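Local coordinates for protein chitin elicitor receptor kinase 1 (Arabidopsis thaliana, PDB 4EBY) that probably binds chitin oligomers through its extracellular LysM modules and becomes activated as a plant immune receptor kinase when chitin makes it dimerise, at residues 10-15 with 25-30; 87-92 with 121-126. One frame throughout, in Å; residues are numbered along the deposited sequence.

Interaction 1 of 2, residues 10-15 with 25-30. With NAG (2-acetamido-2-deoxy-beta-D-glucopyranose), chain B; NAG (2-acetamido-2-deoxy-beta-D-glucopyranose), chain C; NAG (2-acetamido-2-deoxy-beta-D-glucopyranose), chain F.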
ATOM      1  N   ALA A  10      -1.491  -3.199  -0.422  1.00 13.37           N
ATOM      2  CA  ALA A  10      -1.435  -1.740  -0.360  1.00 15.59           C
ATOM      3  C   ALA A  10      -2.838  -1.174  -0.520  1.00 15.87           C
ATOM      4  O   ALA A  10      -3.594  -1.605  -1.393  1.00 17.63           O
ATOM      5  CB  ALA A  10      -0.516  -1.184  -1.464  1.00 16.84           C
ATOM      6  N   SER A  11      -3.194  -0.210   0.315  1.00 13.73           N
ATOM      7  CA  SER A  11      -4.507   0.418   0.219  1.00 14.80           C
ATOM      8  C   SER A  11      -4.418   1.702  -0.571  1.00 15.91           C
ATOM      9  O   SER A  11      -3.781   2.663  -0.129  1.00 15.58           O
ATOM     10  CB  SER A  11      -5.050   0.726   1.621  1.00 16.66           C
ATOM     11  OG  SER A  11      -6.342   1.320   1.529  1.00 17.77           O
ATOM     12  N   TYR A  12      -5.029   1.696  -1.759  1.00 15.64           N
ATOM     13  CA  TYR A  12      -4.917   2.821  -2.682  1.00 16.27           C
ATOM     14  C   TYR A  12      -6.250   3.571  -2.769  1.00 14.81           C
ATOM     15  O   TYR A  12      -7.206   3.089  -3.371  1.00 16.77           O
ATOM     16  CB  TYR A  12      -4.510   2.268  -4.058  1.00 12.45           C
ATOM     17  CG  TYR A  12      -4.018   3.284  -5.061  1.00 14.46           C
ATOM     18  CD1 TYR A  12      -2.699   3.266  -5.499  1.00 15.94           C
ATOM     19  CD2 TYR A  12      -4.875   4.253  -5.574  1.00 17.05           C
ATOM     20  CE1 TYR A  12      -2.247   4.199  -6.455  1.00 14.60           C
ATOM     21  CE2 TYR A  12      -4.431   5.184  -6.491  1.00 16.53           C
ATOM     22  CZ  TYR A  12      -3.123   5.158  -6.918  1.00 15.52           C
ATOM     23  OH  TYR A  12      -2.721   6.089  -7.862  1.00 17.43           O
ATOM     24  N   TYR A  13      -6.304   4.773  -2.200  1.00 13.93           N
ATOM     25  CA  TYR A  13      -7.525   5.570  -2.194  1.00 15.57           C
ATOM     26  C   TYR A  13      -7.761   6.239  -3.551  1.00 15.38           C
ATOM     27  O   TYR A  13      -6.815   6.733  -4.171  1.00 18.66           O
ATOM     28  CB  TYR A  13      -7.436   6.629  -1.096  1.00 17.50           C
ATOM     29  CG  TYR A  13      -8.636   7.535  -1.035  1.00 18.68           C
ATOM     30  CD1 TYR A  13      -9.786   7.140  -0.371  1.00 20.38           C
ATOM     31  CD2 TYR A  13      -8.620   8.788  -1.646  1.00 17.72           C
ATOM     32  CE1 TYR A  13     -10.909   7.961  -0.320  1.00 24.91           C
ATOM     33  CE2 TYR A  13      -9.738   9.625  -1.589  1.00 19.31           C
ATOM     34  CZ  TYR A  13     -10.875   9.202  -0.924  1.00 21.74           C
ATOM     35  OH  TYR A  13     -11.987  10.031  -0.860  1.00 26.16           O
ATOM     36  N   LEU A  14      -9.016   6.246  -3.996  1.00 17.13           N
ATOM     37  CA  LEU A  14      -9.346   6.730  -5.331  1.00 18.05           C
ATOM     38  C   LEU A  14      -9.855   8.168  -5.340  1.00 19.98           C
ATOM     39  O   LEU A  14     -10.904   8.477  -4.759  1.00 21.42           O
ATOM     40  CB  LEU A  14     -10.414   5.820  -5.939  1.00 17.53           C
ATOM     41  CG  LEU A  14     -10.006   4.362  -6.136  1.00 19.10           C
ATOM     42  CD1 LEU A  14     -11.196   3.603  -6.762  1.00 21.60           C
ATOM     43  CD2 LEU A  14      -8.802   4.282  -7.052  1.00 24.88           C
ATOM     44  N   GLU A  15      -9.106   9.052  -5.996  1.00 20.56           N
ATOM     45  CA  GLU A  15      -9.614  10.379  -6.278  1.00 21.33           C
ATOM     46  C   GLU A  15      -9.031  10.935  -7.581  1.00 20.54           C
ATOM     47  O   GLU A  15      -8.016  10.453  -8.079  1.00 21.74           O
ATOM     48  CB  GLU A  15      -9.372  11.327  -5.116  1.00 29.93           C
ATOM     49  CG  GLU A  15      -7.931  11.638  -4.914  1.00 27.87           C
ATOM     50  CD  GLU A  15      -7.674  12.509  -3.677  1.00 40.12           C
ATOM     51  OE1 GLU A  15      -6.496  12.602  -3.294  1.00 37.95           O
ATOM     52  OE2 GLU A  15      -8.627  13.104  -3.106  1.00 30.52           O
ATOM     53  N   GLN A  25      -0.388  -0.416 -13.172  1.00 16.31           N
ATOM     54  CA  GLN A  25       0.865  -0.011 -13.788  1.00 16.25           C
ATOM     55  C   GLN A  25       1.834   0.478 -12.702  1.00 16.57           C
ATOM     56  O   GLN A  25       2.981   0.025 -12.604  1.00 17.55           O
ATOM     57  CB  GLN A  25       0.614   1.123 -14.779  1.00 19.13           C
ATOM     58  CG  GLN A  25       1.873   1.591 -15.478  1.00 20.89           C
ATOM     59  CD  GLN A  25       1.559   2.460 -16.678  1.00 29.19           C
ATOM     60  OE1 GLN A  25       0.770   3.405 -16.589  1.00 34.75           O
ATOM     61  NE2 GLN A  25       2.150   2.125 -17.815  1.00 35.08           N
ATOM     62  N   ASN A  26       1.366   1.409 -11.890  1.00 14.74           N
ATOM     63  CA  ASN A  26       2.234   2.007 -10.872  1.00 14.84           C
ATOM     64  C   ASN A  26       2.699   0.984  -9.838  1.00 13.52           C
ATOM     65  O   ASN A  26       3.864   0.985  -9.406  1.00 16.51           O
ATOM     66  CB  ASN A  26       1.504   3.162 -10.186  1.00 15.48           C
ATOM     67  CG  ASN A  26       1.321   4.363 -11.110  1.00 16.37           C
ATOM     68  OD1 ASN A  26       1.755   4.337 -12.274  1.00 18.41           O
ATOM     69  ND2 ASN A  26       0.660   5.418 -10.608  1.00 17.51           N
ATOM     70  N   LEU A  27       1.775   0.117  -9.436  1.00 13.92           N
ATOM     71  CA  LEU A  27       2.098  -0.906  -8.456  1.00 14.31           C
ATOM     72  C   LEU A  27       2.390  -2.258  -9.121  1.00 13.98           C
ATOM     73  O   LEU A  27       2.194  -3.316  -8.510  1.00 15.87           O
ATOM     74  CB  LEU A  27       0.989  -1.027  -7.397  1.00 15.19           C
ATOM     75  CG  LEU A  27       0.913   0.096  -6.359  1.00 19.18           C
ATOM     76  CD1 LEU A  27       0.582   1.442  -6.939  1.00 23.82           C
ATOM     77  CD2 LEU A  27      -0.123  -0.279  -5.276  1.00 20.72           C
ATOM     78  N   ASN A  28       2.883  -2.234 -10.367  1.00 14.98           N
ATOM     79  CA  ASN A  28       3.257  -3.478 -11.018  1.00 14.16           C
ATOM     80  C   ASN A  28       4.326  -4.234 -10.215  1.00 16.67           C
ATOM     81  O   ASN A  28       5.273  -3.632  -9.685  1.00 14.52           O
ATOM     82  CB  ASN A  28       3.787  -3.215 -12.420  1.00 14.46           C
ATOM     83  CG  ASN A  28       4.349  -4.460 -13.040  1.00 17.10           C
ATOM     84  OD1 ASN A  28       3.601  -5.354 -13.427  1.00 18.57           O
ATOM     85  ND2 ASN A  28       5.678  -4.534 -13.108  1.00 15.19           N
ATOM     86  N   SER A  29       4.164  -5.552 -10.118  1.00 16.88           N
ATOM     87  CA  SER A  29       5.173  -6.417  -9.531  1.00 15.26           C
ATOM     88  C   SER A  29       4.968  -7.837 -10.031  1.00 13.66           C
ATOM     89  O   SER A  29       4.041  -8.088 -10.790  1.00 16.59           O
ATOM     90  CB  SER A  29       5.062  -6.411  -8.005  1.00 16.31           C
ATOM     91  OG  SER A  29       3.926  -7.190  -7.585  1.00 16.81           O
ATOM     92  N   SER A  30       5.820  -8.757  -9.595  1.00 14.92           N
ATOM     93  CA  SER A  30       5.663 -10.162  -9.960  1.00 17.57           C
ATOM     94  C   SER A  30       4.330 -10.700  -9.451  1.00 17.12           C
ATOM     95  O   SER A  30       3.753 -11.603 -10.056  1.00 18.67           O
ATOM     96  CB  SER A  30       6.806 -10.970  -9.340  1.00 25.41           C
ATOM     97  OG  SER A  30       8.058 -10.585  -9.883  1.00 29.43           O
TER
HETATM   98  C1  NAG B   1       6.306  -5.800 -13.413  1.00 16.34           C
HETATM   99  C2  NAG B   1       6.989  -5.731 -14.787  1.00 17.78           C
HETATM  100  C3  NAG B   1       7.734  -7.047 -15.038  1.00 18.96           C
HETATM  101  C4  NAG B   1       8.699  -7.335 -13.896  1.00 19.43           C
HETATM  102  C5  NAG B   1       7.967  -7.290 -12.561  1.00 19.70           C
HETATM  103  C6  NAG B   1       8.942  -7.511 -11.411  1.00 25.68           C
HETATM  104  C7  NAG B   1       5.866  -4.257 -16.379  1.00 22.47           C
HETATM  105  C8  NAG B   1       4.749  -4.022 -17.348  1.00 27.03           C
HETATM  106  N2  NAG B   1       6.020  -5.482 -15.854  1.00 19.76           N
HETATM  107  O3  NAG B   1       8.384  -6.986 -16.293  1.00 21.82           O
HETATM  108  O4  NAG B   1       9.271  -8.626 -13.994  1.00 22.96           O
HETATM  109  O5  NAG B   1       7.276  -6.062 -12.396  1.00 18.81           O
HETATM  110  O6  NAG B   1       9.874  -6.447 -11.335  1.00 23.98           O
HETATM  111  O7  NAG B   1       6.589  -3.312 -16.095  1.00 30.20           O
HETATM  112  C1  NAG C   1      -2.280  12.204   0.123  1.00 19.26           C
HETATM  113  C2  NAG C   1      -3.725  12.217  -0.393  1.00 20.13           C
HETATM  114  C3  NAG C   1      -4.150  13.639  -0.782  1.00 27.64           C
HETATM  115  C4  NAG C   1      -3.802  14.668   0.288  1.00 32.22           C
HETATM  116  C5  NAG C   1      -2.382  14.456   0.805  1.00 24.14           C
HETATM  117  C6  NAG C   1      -2.046  15.380   1.973  1.00 32.93           C
HETATM  118  C7  NAG C   1      -4.766  10.413  -1.692  1.00 23.84           C
HETATM  119  C8  NAG C   1      -4.859   9.687  -3.016  1.00 19.02           C
HETATM  120  N2  NAG C   1      -3.831  11.361  -1.555  1.00 19.82           N
HETATM  121  O3  NAG C   1      -5.538  13.695  -1.072  1.00 31.80           O
HETATM  122  O4  NAG C   1      -3.894  15.962  -0.276  1.00 36.03           O
HETATM  123  O5  NAG C   1      -2.211  13.112   1.219  1.00 21.85           O
HETATM  124  O6  NAG C   1      -2.931  15.102   3.041  1.00 36.72           O
HETATM  125  O7  NAG C   1      -5.536  10.113  -0.780  1.00 23.57           O
HETATM  126  C1  NAG F 810      -6.958  16.425  -7.178  1.00 34.70           C
HETATM  127  C2  NAG F 810      -5.631  16.427  -6.402  1.00 34.26           C
HETATM  128  C3  NAG F 810      -5.451  17.697  -5.582  1.00 45.89           C
HETATM  129  C4  NAG F 810      -5.712  18.923  -6.442  1.00 40.23           C
HETATM  130  C5  NAG F 810      -6.989  18.778  -7.269  1.00 40.59           C
HETATM  131  C6  NAG F 810      -7.146  19.953  -8.228  1.00 41.83           C
HETATM  132  C7  NAG F 810      -4.449  14.473  -5.644  1.00 46.73           C
HETATM  133  C8  NAG F 810      -4.543  13.087  -5.061  1.00 39.80           C
HETATM  134  N2  NAG F 810      -5.511  15.271  -5.537  1.00 34.89           N
HETATM  135  O3  NAG F 810      -4.130  17.745  -5.057  1.00 41.14           O
HETATM  136  O4  NAG F 810      -5.838  20.052  -5.606  1.00 45.26           O
HETATM  137  O5  NAG F 810      -6.973  17.566  -8.004  1.00 37.14           O
HETATM  138  O6  NAG F 810      -6.015  20.025  -9.070  1.00 41.43           O
HETATM  139  O7  NAG F 810      -3.413  14.833  -6.201  1.00 53.27           O
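L27, just past helix 20-26, packs against strand 8-13, dividing its two methyls between A10 and Y12. CD2 of L27 lies 3.9 Å from CB of A10, where a small side chain lets the leucine come close to the strand. The other branch meets the tyrosine: CD1 of L27 is 4.0 Å from CE1 of Y12, at the ring edge and near its plane. With CG of L27 beside its backbone N (chi1 -74°), the fork opens toward the strand. Y12 swings its ring over to meet it, CG lying anti to the backbone N (chi1 -166°).

The polar end of Y12 is served from outside: its hydroxyl and ND2 of N26 both hydrogen-bond to the carbonyl O of N96, at the end of helix 89-96. V63 of the adjacent strand 60-70 and F79 of strand 74-82 also touch L27.

Helical backbone angles end at L27, although N28 N still bonds to Q25 O at 3.2 Å. N28, followed by S29 and S30, forms an Asn-X-Ser sequon, and its ND2 is joined to C1 of NAG in chain B by a 1.4 Å glycosidic bond. Y13, at the end of the strand, makes a cation-pi contact with R149, and with E15 it lines a glycan site.

A strand packed on the end of its following helix is consistent with the first of the receptor's LysM units. No hydrogen bond crosses between the segments; cohesion comes from dispersion and from keeping water off the buried methyls.

Interaction 2 of 2, residues 87-92 with 121-126. With NAG (2-acetamido-2-deoxy-beta-D-glucopyranose), chain E.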
ATOM      1  N   ASP A  87       5.743  15.704 -13.763  1.00 28.19           N
ATOM      2  CA  ASP A  87       5.851  14.985 -12.496  1.00 25.89           C
ATOM      3  C   ASP A  87       6.824  15.672 -11.556  1.00 27.57           C
ATOM      4  O   ASP A  87       7.832  16.264 -11.980  1.00 29.48           O
ATOM      5  CB  ASP A  87       6.276  13.526 -12.709  1.00 27.06           C
ATOM      6  CG  ASP A  87       5.135  12.637 -13.149  1.00 27.31           C
ATOM      7  OD1 ASP A  87       3.967  13.069 -13.060  1.00 32.42           O
ATOM      8  OD2 ASP A  87       5.397  11.482 -13.568  1.00 27.78           O
ATOM      9  N   THR A  88       6.504  15.604 -10.265  1.00 22.90           N
ATOM     10  CA  THR A  88       7.383  16.064  -9.214  1.00 21.75           C
ATOM     11  C   THR A  88       7.394  14.965  -8.173  1.00 18.30           C
ATOM     12  O   THR A  88       6.492  14.119  -8.159  1.00 20.68           O
ATOM     13  CB  THR A  88       6.859  17.347  -8.536  1.00 26.94           C
ATOM     14  OG1 THR A  88       5.562  17.093  -7.981  1.00 27.02           O
ATOM     15  CG2 THR A  88       6.751  18.472  -9.558  1.00 27.38           C
ATOM     16  N   TYR A  89       8.402  14.959  -7.313  1.00 21.76           N
ATOM     17  CA  TYR A  89       8.428  13.971  -6.238  1.00 18.72           C
ATOM     18  C   TYR A  89       7.190  14.081  -5.358  1.00 21.78           C
ATOM     19  O   TYR A  89       6.622  13.060  -4.946  1.00 21.36           O
ATOM     20  CB  TYR A  89       9.692  14.113  -5.405  1.00 20.62           C
ATOM     21  CG  TYR A  89      10.958  13.646  -6.102  1.00 20.23           C
ATOM     22  CD1 TYR A  89      11.023  12.414  -6.740  1.00 17.38           C
ATOM     23  CD2 TYR A  89      12.100  14.447  -6.108  1.00 24.65           C
ATOM     24  CE1 TYR A  89      12.197  11.988  -7.369  1.00 18.92           C
ATOM     25  CE2 TYR A  89      13.274  14.031  -6.746  1.00 21.72           C
ATOM     26  CZ  TYR A  89      13.315  12.804  -7.366  1.00 21.79           C
ATOM     27  OH  TYR A  89      14.478  12.389  -7.991  1.00 21.96           O
ATOM     28  N   GLU A  90       6.765  15.312  -5.089  1.00 21.45           N
ATOM     29  CA  GLU A  90       5.565  15.530  -4.285  1.00 22.80           C
ATOM     30  C   GLU A  90       4.361  14.890  -4.971  1.00 23.23           C
ATOM     31  O   GLU A  90       3.610  14.129  -4.360  1.00 20.67           O
ATOM     32  CB  GLU A  90       5.301  17.031  -4.073  1.00 24.03           C
ATOM     33  CG  GLU A  90       4.033  17.284  -3.264  1.00 30.44           C
ATOM     34  CD  GLU A  90       3.439  18.668  -3.474  1.00 52.58           C
ATOM     35  OE1 GLU A  90       3.450  19.170  -4.620  1.00 60.89           O
ATOM     36  OE2 GLU A  90       2.945  19.247  -2.484  1.00 57.31           O
ATOM     37  N   ARG A  91       4.170  15.179  -6.251  1.00 21.92           N
ATOM     38  CA  ARG A  91       2.995  14.639  -6.936  1.00 20.11           C
ATOM     39  C   ARG A  91       3.007  13.116  -7.049  1.00 20.85           C
ATOM     40  O   ARG A  91       1.976  12.456  -6.893  1.00 20.00           O
ATOM     41  CB  ARG A  91       2.811  15.263  -8.312  1.00 25.71           C
ATOM     42  CG  ARG A  91       1.363  15.190  -8.749  1.00 34.34           C
ATOM     43  CD  ARG A  91       1.119  16.066  -9.950  1.00 37.24           C
ATOM     44  NE  ARG A  91       1.810  15.514 -11.100  1.00 30.66           N
ATOM     45  CZ  ARG A  91       1.737  16.020 -12.324  1.00 36.96           C
ATOM     46  NH1 ARG A  91       0.991  17.090 -12.556  1.00 39.85           N
ATOM     47  NH2 ARG A  91       2.403  15.449 -13.314  1.00 35.20           N
ATOM     48  N   VAL A  92       4.177  12.549  -7.316  1.00 18.76           N
ATOM     49  CA  VAL A  92       4.289  11.108  -7.415  1.00 17.43           C
ATOM     50  C   VAL A  92       3.894  10.440  -6.095  1.00 15.61           C
ATOM     51  O   VAL A  92       3.208   9.431  -6.104  1.00 17.12           O
ATOM     52  CB  VAL A  92       5.701  10.673  -7.869  1.00 17.28           C
ATOM     53  CG1 VAL A  92       5.849   9.155  -7.808  1.00 19.61           C
ATOM     54  CG2 VAL A  92       5.953  11.176  -9.311  1.00 18.34           C
ATOM     55  N   ALA A 121      12.466   9.112 -17.275  1.00 26.86           N
ATOM     56  CA  ALA A 121      13.277   8.643 -16.148  1.00 24.44           C
ATOM     57  C   ALA A 121      12.474   7.560 -15.428  1.00 26.57           C
ATOM     58  O   ALA A 121      11.237   7.530 -15.507  1.00 22.42           O
ATOM     59  CB  ALA A 121      13.603   9.791 -15.192  1.00 22.89           C
ATOM     60  N   THR A 122      13.164   6.667 -14.719  1.00 19.60           N
ATOM     61  CA  THR A 122      12.488   5.677 -13.904  1.00 14.76           C
ATOM     62  C   THR A 122      12.835   5.994 -12.447  1.00 15.50           C
ATOM     63  O   THR A 122      14.006   6.252 -12.135  1.00 20.40           O
ATOM     64  CB  THR A 122      12.969   4.268 -14.216  1.00 22.09           C
ATOM     65  OG1 THR A 122      12.681   3.951 -15.595  1.00 24.11           O
ATOM     66  CG2 THR A 122      12.276   3.274 -13.326  1.00 19.85           C
ATOM     67  N   LEU A 123      11.810   5.989 -11.599  1.00 15.75           N
ATOM     68  CA  LEU A 123      12.008   6.176 -10.165  1.00 16.00           C
ATOM     69  C   LEU A 123      11.897   4.856  -9.449  1.00 17.90           C
ATOM     70  O   LEU A 123      11.047   4.013  -9.777  1.00 18.37           O
ATOM     71  CB  LEU A 123      10.950   7.131  -9.582  1.00 15.75           C
ATOM     72  CG  LEU A 123      10.858   8.521 -10.225  1.00 16.44           C
ATOM     73  CD1 LEU A 123       9.810   9.364  -9.473  1.00 16.90           C
ATOM     74  CD2 LEU A 123      12.219   9.243 -10.263  1.00 17.77           C
ATOM     75  N   ASN A 124      12.744   4.714  -8.425  1.00 15.60           N
ATOM     76  CA  ASN A 124      12.637   3.672  -7.414  1.00 17.69           C
ATOM     77  C   ASN A 124      11.686   4.191  -6.339  1.00 15.17           C
ATOM     78  O   ASN A 124      11.931   5.244  -5.743  1.00 16.07           O
ATOM     79  CB  ASN A 124      14.034   3.419  -6.841  1.00 19.05           C
ATOM     80  CG  ASN A 124      14.068   2.273  -5.843  1.00 19.75           C
ATOM     81  OD1 ASN A 124      13.267   2.218  -4.921  1.00 19.74           O
ATOM     82  ND2 ASN A 124      15.010   1.351  -6.033  1.00 30.44           N
ATOM     83  N   VAL A 125      10.568   3.483  -6.147  1.00 14.85           N
ATOM     84  CA  VAL A 125       9.504   3.938  -5.243  1.00 13.14           C
ATOM     85  C   VAL A 125       9.325   2.953  -4.105  1.00 15.44           C
ATOM     86  O   VAL A 125       8.872   1.831  -4.328  1.00 15.98           O
ATOM     87  CB  VAL A 125       8.171   4.028  -6.001  1.00 14.58           C
ATOM     88  CG1 VAL A 125       7.071   4.513  -5.066  1.00 14.58           C
ATOM     89  CG2 VAL A 125       8.298   4.982  -7.215  1.00 16.40           C
ATOM     90  N   LEU A 126       9.693   3.361  -2.888  1.00 13.84           N
ATOM     91  CA  LEU A 126       9.602   2.469  -1.735  1.00 13.14           C
ATOM     92  C   LEU A 126       8.250   2.551  -1.046  1.00 12.96           C
ATOM     93  O   LEU A 126       7.783   3.630  -0.672  1.00 15.40           O
ATOM     94  CB  LEU A 126      10.715   2.821  -0.729  1.00 14.23           C
ATOM     95  CG  LEU A 126      10.664   2.012   0.562  1.00 16.19           C
ATOM     96  CD1 LEU A 126      10.875   0.543   0.243  1.00 19.18           C
ATOM     97  CD2 LEU A 126      11.738   2.539   1.541  1.00 18.55           C
TER
HETATM   98  C1  NAG E   1      15.484  -1.229  -3.092  1.00 19.45           C
HETATM   99  C2  NAG E   1      16.478  -2.386  -2.927  1.00 21.94           C
HETATM  100  C3  NAG E   1      17.697  -1.871  -2.174  1.00 28.89           C
HETATM  101  C4  NAG E   1      18.288  -0.690  -2.927  1.00 35.14           C
HETATM  102  C5  NAG E   1      17.236   0.365  -3.223  1.00 33.92           C
HETATM  103  C6  NAG E   1      17.832   1.474  -4.091  1.00 28.00           C
HETATM  104  C7  NAG E   1      15.992  -4.770  -2.632  1.00 27.12           C
HETATM  105  C8  NAG E   1      15.234  -5.807  -1.836  1.00 22.41           C
HETATM  106  N2  NAG E   1      15.914  -3.510  -2.199  1.00 22.45           N
HETATM  107  O3  NAG E   1      18.655  -2.908  -2.040  1.00 31.39           O
HETATM  108  O4  NAG E   1      19.280  -0.060  -2.156  1.00 46.06           O
HETATM  109  O5  NAG E   1      16.117  -0.220  -3.855  1.00 29.20           O
HETATM  110  O6  NAG E   1      18.202   0.994  -5.372  1.00 37.31           O
HETATM  111  O7  NAG E   1      16.642  -5.109  -3.625  1.00 26.95           O
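Y89 and V92, one helical turn apart, meet the single side chain of L123 on strand 122-128. Ahead of them, D87 pairs with R91 in a salt bridge whose OD1 to NH2 distance is 2.9 Å. The acid is approached on the anti side of OD1, somewhat out of the carboxylate plane, and the bond is nearly straight (172°) and in the guanidinium plane. NH2 of R91 also reaches the carbonyl of Q85, while OD2 of D87 bonds to Y81 OH and R84 N, so the carboxylate ties strand, turn and helix together.

T88 is the N-cap: its OG1 accepts from R91 N at 2.9 Å, a task suited to a short hydroxyl side chain that can satisfy a backbone NH of the first turn.

Y89 lies with CG beside its own backbone N (chi1 -72°), which carries the ring toward the strand. Its CE1 edge meets L123 CD2 at 4.0 Å, near the ring plane, and its hydroxyl bonds to the carbonyl O of F112. V92 adds a slimmer, branched contact, CG2 lying 4.3 Å from CD1 of L123. L106 of helix 103-109 touches Y89, V92 and V125, so both helices of this LysM unit pack on the same strand.

The next strand residue, N124, donates from ND2 to O5 of NAG in chain E at 2.9 Å, while R109 NE bonds to its OD1.

Between the segments there is only buried hydrocarbon packing; the ionic and capping bonds stay within 87-92, where they cap and brace the start of the helix that carries Y89 and V92.

Overall arrangement
From the N terminus, strand 8-13 leads through helix 20-26 to the closing of interaction 1, a short loop within the first part of the chain. Strands 60-70 and 74-82 follow, then helix 89-96 opens interaction 2, which closes only when strand 122-128 is reached after helix 103-109; this is the strand-helix-helix-strand order of a LysM unit. The two loops run in series, neither nested nor crossed. The centres of interactions 1 and 2 lie about 14 Å apart, and the nearest atoms of interactions 1 and 2 are about 6 Å apart, without touching. Both reach the same mixed sheet, and Y81 on strand 74-82 touches N26 from interaction 1 and V125 from interaction 2.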